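Local coordinates for protein putative isomerase YbhH (Escherichia coli, PDB 6OTV) that is probably an isomerase of the PrpF family, whose members share the two-lobed fold of diaminopimelate epimerase, although its own substrate is not established, at residues A[287-290]-A[295-298]; A[319-324]-A[329-334]. All coordinates share one frame; numbering follows the deposited sequence. Where two conformers were deposited one is given.

Contact 1 (A[287-290]-A[295-298]); sequences SSCA and VTRQ
The guanidinium group of Arg297 lies with one face over the carbonyl oxygen of Cys289, which stands 3.4 Å from CZ and over the centre of the plane. A second carbonyl approaches the same group obliquely: Ala290 O comes to 2.8 Å from Arg297 NH2. Arginine suits this place because helix 279-290 is running out, and the carbonyls of its last turn point past the end, where a flat cation can meet them; the positive charge probably also offsets the negative end of the helix dipole. The side chain gets there by bending at chi2 (-74°), which folds it back toward the helix, and NE makes a weak hydrogen bond to Leu291 O just beyond it.

Deeper in, the contact is made by small side chains. Thr296 points at the helix and splits its two branches between two neighbours. Thr296 OG1 donates to Ser288 OG at 3.0 Å, while the methyl Thr296 CG2 rests 3.6 Å from Cys289 SG. Ser288 OG, turned between its own backbone N and carbonyl carbon (chi1 69°), is also hydrogen-bonded to Ile285 O one turn earlier, and this linked pair of hydroxyls satisfies polar atoms in a buried place. Threonine fits because it offers a hydroxyl and a methyl from one carbon.

The segment 295-298 is a short 3-10 turn that follows the helix after a four-residue connection, whose last residue, Thr294, bonds through OG1 to Ser288 O in the helix. Ile200 of strand 197-202 packs against Ser288, Val295 and Thr296, so helix end and 3-10 turn rest together on that strand.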
ATOM      1  N   SER A 287      16.155  -3.670  12.959  1.00 27.64           N
ATOM      2  CA  SER A 287      14.943  -4.289  13.488  1.00 33.45           C
ATOM      3  C   SER A 287      15.261  -5.246  14.629  1.00 34.82           C
ATOM      4  O   SER A 287      14.573  -5.249  15.656  1.00 39.37           O
ATOM      5  CB  SER A 287      14.195  -5.023  12.375  1.00 37.36           C
ATOM      6  OG  SER A 287      13.751  -4.121  11.380  1.00 34.97           O
ATOM      7  N   SER A 288      16.298  -6.071  14.465  1.00 31.64           N
ATOM      8  CA  SER A 288      16.679  -6.983  15.537  1.00 35.97           C
ATOM      9  C   SER A 288      17.103  -6.229  16.790  1.00 32.09           C
ATOM     10  O   SER A 288      16.945  -6.743  17.902  1.00 37.61           O
ATOM     11  CB  SER A 288      17.801  -7.908  15.073  1.00 35.40           C
ATOM     12  OG  SER A 288      19.007  -7.189  14.880  1.00 38.40           O
ATOM     13  N   CYS A 289      17.630  -5.011  16.636  1.00 29.94           N
ATOM     14  CA  CYS A 289      17.959  -4.203  17.808  1.00 34.77           C
ATOM     15  C   CYS A 289      16.713  -3.801  18.583  1.00 36.99           C
ATOM     16  O   CYS A 289      16.765  -3.670  19.811  1.00 41.41           O
ATOM     17  CB  CYS A 289      18.737  -2.953  17.396  1.00 35.85           C
ATOM     18  SG  CYS A 289      20.399  -3.259  16.759  1.00 31.92           S
ATOM     19  N   ALA A 290      15.591  -3.596  17.891  1.00 37.29           N
ATOM     20  CA  ALA A 290      14.368  -3.154  18.547  1.00 36.95           C
ATOM     21  C   ALA A 290      13.485  -4.308  18.995  1.00 42.16           C
ATOM     22  O   ALA A 290      12.800  -4.187  20.017  1.00 48.38           O
ATOM     23  CB  ALA A 290      13.571  -2.237  17.615  1.00 34.87           C
ATOM     24  N   VAL A 295      19.370 -12.213  19.374  1.00 37.88           N
ATOM     25  CA  VAL A 295      20.744 -12.330  19.845  1.00 41.35           C
ATOM     26  C   VAL A 295      21.419 -10.966  19.933  1.00 48.86           C
ATOM     27  O   VAL A 295      22.431 -10.821  20.630  1.00 45.80           O
ATOM     28  CB  VAL A 295      21.541 -13.281  18.932  1.00 39.61           C
ATOM     29  CG1 VAL A 295      21.886 -12.600  17.612  1.00 38.18           C
ATOM     30  CG2 VAL A 295      22.794 -13.779  19.638  1.00 40.74           C
ATOM     31  N   THR A 296      20.873  -9.958  19.247  1.00 48.40           N
ATOM     32  CA  THR A 296      21.438  -8.615  19.313  1.00 46.69           C
ATOM     33  C   THR A 296      21.356  -8.044  20.724  1.00 45.68           C
ATOM     34  O   THR A 296      22.227  -7.267  21.131  1.00 47.77           O
ATOM     35  CB  THR A 296      20.721  -7.703  18.313  1.00 47.26           C
ATOM     36  OG1 THR A 296      20.761  -8.300  17.012  1.00 46.32           O
ATOM     37  CG2 THR A 296      21.391  -6.347  18.241  1.00 51.44           C
ATOM     38  N   ARG A 297      20.335  -8.434  21.491  1.00 48.71           N
ATOM     39  CA  ARG A 297      20.195  -7.948  22.858  1.00 46.96           C
ATOM     40  C   ARG A 297      21.304  -8.450  23.775  1.00 44.19           C
ATOM     41  O   ARG A 297      21.517  -7.865  24.842  1.00 45.17           O
ATOM     42  CB  ARG A 297      18.835  -8.358  23.421  1.00 63.66           C
ATOM     43  CG  ARG A 297      17.646  -7.864  22.610  1.00 75.05           C
ATOM     44  CD  ARG A 297      17.422  -6.377  22.806  1.00 80.87           C
ATOM     45  NE  ARG A 297      16.060  -5.988  22.456  1.00 85.98           N
ATOM     46  CZ  ARG A 297      15.529  -4.803  22.734  1.00 89.60           C
ATOM     47  NH1 ARG A 297      16.244  -3.887  23.370  1.00 90.88           N
ATOM     48  NH2 ARG A 297      14.279  -4.534  22.381  1.00 92.44           N
ATOM     49  N   GLN A 298      22.007  -9.515  23.391  1.00 43.11           N
ATOM     50  CA  GLN A 298      23.132 -10.032  24.160  1.00 43.70           C
ATOM     51  C   GLN A 298      24.467  -9.432  23.736  1.00 43.42           C
ATOM     52  O   GLN A 298      25.497  -9.777  24.324  1.00 41.52           O
ATOM     53  CB  GLN A 298      23.219 -11.557  24.026  1.00 43.46           C
ATOM     54  CG  GLN A 298      21.917 -12.298  24.251  1.00 65.67           C
ATOM     55  CD  GLN A 298      22.062 -13.792  24.031  1.00 70.02           C
ATOM     56  OE1 GLN A 298      23.150 -14.284  23.723  1.00 61.70           O
ATOM     57  NE2 GLN A 298      20.964 -14.523  24.190  1.00 70.76           N
TER

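Contact 2 (A[319-324]-A[329-334]); sequences VHLSNE and TTLRAS. With EDO (1,2-ethanediol), chain O; EDO (1,2-ethanediol), chain D.
A β-hairpin made by strands 315-322 and 332-344 is closed here, and the rungs next to its turn run from Ser322-Arg332 through Leu321-Ala333 to His320-Ser334. His320 and Ser334 form a hydrogen-bonded pair, with His320 N to Ser334 O and Ser334 N to His320 O both 2.8 Å. Ser322-Arg332 is the next such pair: Arg332 N reaches Ser322 O at 2.7 Å and almost straight (171°), whereas the return bond from Ser322 N is weak. In the non-hydrogen-bonded pair between them, Leu321 CD2 lies 3.6 Å from Ala333 CB. Ala333 is small enough to sit under helix 279-290, which covers this apolar face.

The alternation of a β-strand puts Leu321 and Ala333 on this face and His320, Ser322, Arg332 and Ser334 on the other. There one water lies at the edges of the His320 ring and Arg332 guanidinium, bonded to His320 ND1, Arg332 NH2 and Ser334 OG. Toward the turn, Asn323 CG is anti to the backbone N (chi1 -163°), which carries the amide across to Thr330; Thr330 OG1 donates to Asn323 OD1 at 2.6 Å, tilted 21° from the amide's carbonyl plane. Asn323 suits the turn because its amide also bonds within it, OD1 to Gly325 N and ND2 to Asp327 O. A 1,2-ethanediol, probably from the crystallisation liquor, bridges Glu324 N, Thr330 O and Ser322 OG; Arg332 packs on Pro69 of the second subunit.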
ATOM      1  N   VAL A 319      19.067   4.549  10.695  1.00 27.32           N
ATOM      2  CA  VAL A 319      17.771   3.957  10.382  1.00 26.60           C
ATOM      3  C   VAL A 319      16.791   4.398  11.457  1.00 30.47           C
ATOM      4  O   VAL A 319      17.047   4.207  12.651  1.00 31.47           O
ATOM      5  CB  VAL A 319      17.831   2.422  10.309  1.00 28.32           C
ATOM      6  CG1 VAL A 319      16.467   1.860   9.907  1.00 26.22           C
ATOM      7  CG2 VAL A 319      18.909   1.964   9.340  1.00 25.58           C
ATOM      8  N   HIS A 320      15.687   5.006  11.036  0.52 29.05           N
ATOM      9  CA  HIS A 320      14.627   5.400  11.954  0.52 30.05           C
ATOM     10  C   HIS A 320      13.583   4.293  12.000  0.52 30.92           C
ATOM     11  O   HIS A 320      13.022   3.916  10.965  0.52 35.45           O
ATOM     12  CB  HIS A 320      13.989   6.723  11.531  0.52 31.47           C
ATOM     13  CG  HIS A 320      12.945   7.216  12.484  0.52 38.19           C
ATOM     14  ND1 HIS A 320      11.594   7.067  12.254  0.52 40.58           N
ATOM     15  CD2 HIS A 320      13.055   7.844  13.680  0.52 40.50           C
ATOM     16  CE1 HIS A 320      10.917   7.588  13.261  0.52 38.25           C
ATOM     17  NE2 HIS A 320      11.780   8.066  14.140  0.52 31.57           N
ATOM     18  N   LEU A 321      13.339   3.767  13.193  1.00 31.44           N
ATOM     19  CA  LEU A 321      12.331   2.743  13.413  1.00 30.87           C
ATOM     20  C   LEU A 321      11.110   3.341  14.102  1.00 42.65           C
ATOM     21  O   LEU A 321      11.187   4.370  14.779  1.00 49.76           O
ATOM     22  CB  LEU A 321      12.893   1.594  14.254  1.00 32.54           C
ATOM     23  CG  LEU A 321      13.836   0.626  13.543  1.00 42.59           C
ATOM     24  CD1 LEU A 321      14.056  -0.603  14.403  1.00 45.77           C
ATOM     25  CD2 LEU A 321      13.273   0.232  12.190  1.00 40.75           C
ATOM     26  N   SER A 322       9.977   2.669  13.925  1.00 40.97           N
ATOM     27  CA  SER A 322       8.692   3.144  14.415  1.00 34.84           C
ATOM     28  C   SER A 322       7.702   1.992  14.349  1.00 45.07           C
ATOM     29  O   SER A 322       7.771   1.153  13.447  1.00 43.83           O
ATOM     30  CB  SER A 322       8.192   4.336  13.589  1.00 42.16           C
ATOM     31  OG  SER A 322       6.799   4.529  13.746  1.00 64.19           O
ATOM     32  N   ASN A 323       6.782   1.957  15.310  1.00 46.20           N
ATOM     33  CA  ASN A 323       5.787   0.887  15.338  1.00 47.24           C
ATOM     34  C   ASN A 323       4.548   1.391  16.066  1.00 46.97           C
ATOM     35  O   ASN A 323       4.612   1.678  17.264  1.00 54.85           O
ATOM     36  CB  ASN A 323       6.357  -0.359  16.012  1.00 43.03           C
ATOM     37  CG  ASN A 323       5.540  -1.605  15.720  1.00 51.53           C
ATOM     38  OD1 ASN A 323       4.357  -1.524  15.386  1.00 51.55           O
ATOM     39  ND2 ASN A 323       6.170  -2.768  15.847  1.00 51.05           N
ATOM     40  N   GLU A 324       3.432   1.495  15.346  1.00 47.57           N
ATOM     41  CA  GLU A 324       2.155   1.855  15.948  1.00 50.09           C
ATOM     42  C   GLU A 324       1.336   0.644  16.367  1.00 53.47           C
ATOM     43  O   GLU A 324       0.273   0.816  16.973  1.00 65.89           O
ATOM     44  CB  GLU A 324       1.324   2.706  14.982  1.00 56.15           C
ATOM     45  CG  GLU A 324       1.883   4.095  14.733  1.00 62.34           C
ATOM     46  CD  GLU A 324       1.525   5.076  15.830  1.00 71.16           C
ATOM     47  OE1 GLU A 324       0.790   4.688  16.765  1.00 76.16           O
ATOM     48  OE2 GLU A 324       1.974   6.240  15.754  1.00 70.63           O
ATOM     49  N   THR A 329       5.258  -7.333  12.704  1.00 52.15           N
ATOM     50  CA  THR A 329       4.837  -7.183  11.316  1.00 56.09           C
ATOM     51  C   THR A 329       4.507  -5.741  10.964  1.00 57.44           C
ATOM     52  O   THR A 329       4.475  -5.398   9.777  1.00 60.46           O
ATOM     53  CB  THR A 329       3.623  -8.067  11.035  1.00 55.02           C
ATOM     54  OG1 THR A 329       2.566  -7.724  11.939  1.00 59.24           O
ATOM     55  CG2 THR A 329       3.982  -9.533  11.214  1.00 55.22           C
ATOM     56  N   THR A 330       4.254  -4.893  11.958  1.00 55.79           N
ATOM     57  CA  THR A 330       3.937  -3.492  11.725  1.00 51.49           C
ATOM     58  C   THR A 330       5.134  -2.578  11.958  1.00 41.76           C
ATOM     59  O   THR A 330       4.978  -1.354  11.952  1.00 45.60           O
ATOM     60  CB  THR A 330       2.764  -3.062  12.610  1.00 54.18           C
ATOM     61  OG1 THR A 330       3.093  -3.281  13.988  1.00 47.84           O
ATOM     62  CG2 THR A 330       1.514  -3.857  12.258  1.00 42.94           C
ATOM     63  N   LEU A 331       6.320  -3.145  12.163  1.00 40.60           N
ATOM     64  CA  LEU A 331       7.518  -2.342  12.371  1.00 47.82           C
ATOM     65  C   LEU A 331       7.881  -1.614  11.080  1.00 54.04           C
ATOM     66  O   LEU A 331       8.043  -2.244  10.031  1.00 64.22           O
ATOM     67  CB  LEU A 331       8.666  -3.236  12.836  1.00 47.61           C
ATOM     68  CG  LEU A 331      10.011  -2.568  13.124  1.00 55.61           C
ATOM     69  CD1 LEU A 331       9.837  -1.459  14.142  1.00 64.10           C
ATOM     70  CD2 LEU A 331      11.022  -3.591  13.618  1.00 47.72           C
ATOM     71  N   ARG A 332       8.008  -0.291  11.153  1.00 46.83           N
ATOM     72  CA  ARG A 332       8.265   0.544   9.986  1.00 37.29           C
ATOM     73  C   ARG A 332       9.658   1.152  10.086  1.00 34.61           C
ATOM     74  O   ARG A 332      10.027   1.702  11.130  1.00 31.98           O
ATOM     75  CB  ARG A 332       7.215   1.649   9.865  1.00 48.92           C
ATOM     76  CG  ARG A 332       7.011   2.184   8.450  1.00 56.97           C
ATOM     77  CD  ARG A 332       6.122   3.417   8.466  1.00 56.06           C
ATOM     78  NE  ARG A 332       6.750   4.501   9.216  1.00 68.06           N
ATOM     79  CZ  ARG A 332       6.150   5.645   9.526  1.00 69.44           C
ATOM     80  NH1 ARG A 332       4.896   5.859   9.154  1.00 61.46           N
ATOM     81  NH2 ARG A 332       6.806   6.573  10.212  1.00 74.35           N
ATOM     82  N   ALA A 333      10.424   1.057   9.001  1.00 29.48           N
ATOM     83  CA  ALA A 333      11.787   1.566   8.944  1.00 28.99           C
ATOM     84  C   ALA A 333      11.902   2.627   7.860  1.00 32.29           C
ATOM     85  O   ALA A 333      11.319   2.491   6.780  1.00 30.62           O
ATOM     86  CB  ALA A 333      12.791   0.443   8.669  1.00 28.48           C
ATOM     87  N   SER A 334      12.661   3.681   8.148  1.00 28.70           N
ATOM     88  CA  SER A 334      12.914   4.728   7.171  1.00 28.90           C
ATOM     89  C   SER A 334      14.377   5.140   7.241  1.00 31.72           C
ATOM     90  O   SER A 334      15.024   5.036   8.287  1.00 28.51           O
ATOM     91  CB  SER A 334      12.005   5.946   7.390  1.00 29.22           C
ATOM     92  OG  SER A 334      12.196   6.502   8.678  1.00 55.71           O
TER
HETATM   93  C1  EDO O 413       2.754   1.553  11.765  1.00 46.36           C
HETATM   94  O1  EDO O 413       3.246   0.523  12.633  1.00 36.53           O
HETATM   95  C2  EDO O 413       3.895   2.437  11.270  1.00 42.36           C
HETATM   96  O2  EDO O 413       4.435   3.195  12.358  1.00 47.38           O
HETATM   97  C1  EDO D 402       7.015  -4.001   7.502  1.00 65.12           C
HETATM   98  O1  EDO D 402       5.673  -4.495   7.473  1.00 71.52           O
HETATM   99  C2  EDO D 402       7.014  -2.531   7.098  1.00 62.16           C
HETATM  100  O2  EDO D 402       8.316  -2.133   6.655  1.00 55.45           O
HETATM  101  O   HOH W   1       9.754   5.528  10.551  1.00 47.01           O

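Contact 1 closes before contact 2 opens along the chain, strand 306-312 lying between them, and their centres are 14 Å apart on the same side of the chain's centre. Helix 279-290 joins them: its last turn carries the first segment of contact 1, and the same turn packs on the hairpin of contact 2. There Ser287 OG lies 3.6 Å from Leu331 CD2, and Ala290 CB lies 3.6 Å from Leu321 CD1. One helix end is thus held by the 3-10 turn 295-298 and by the apolar face of the hairpin. Strand 332-344 then runs on to pair with strands 3-11 and 158-163, carrying the chain from this helix-packed region toward its N-terminal strands.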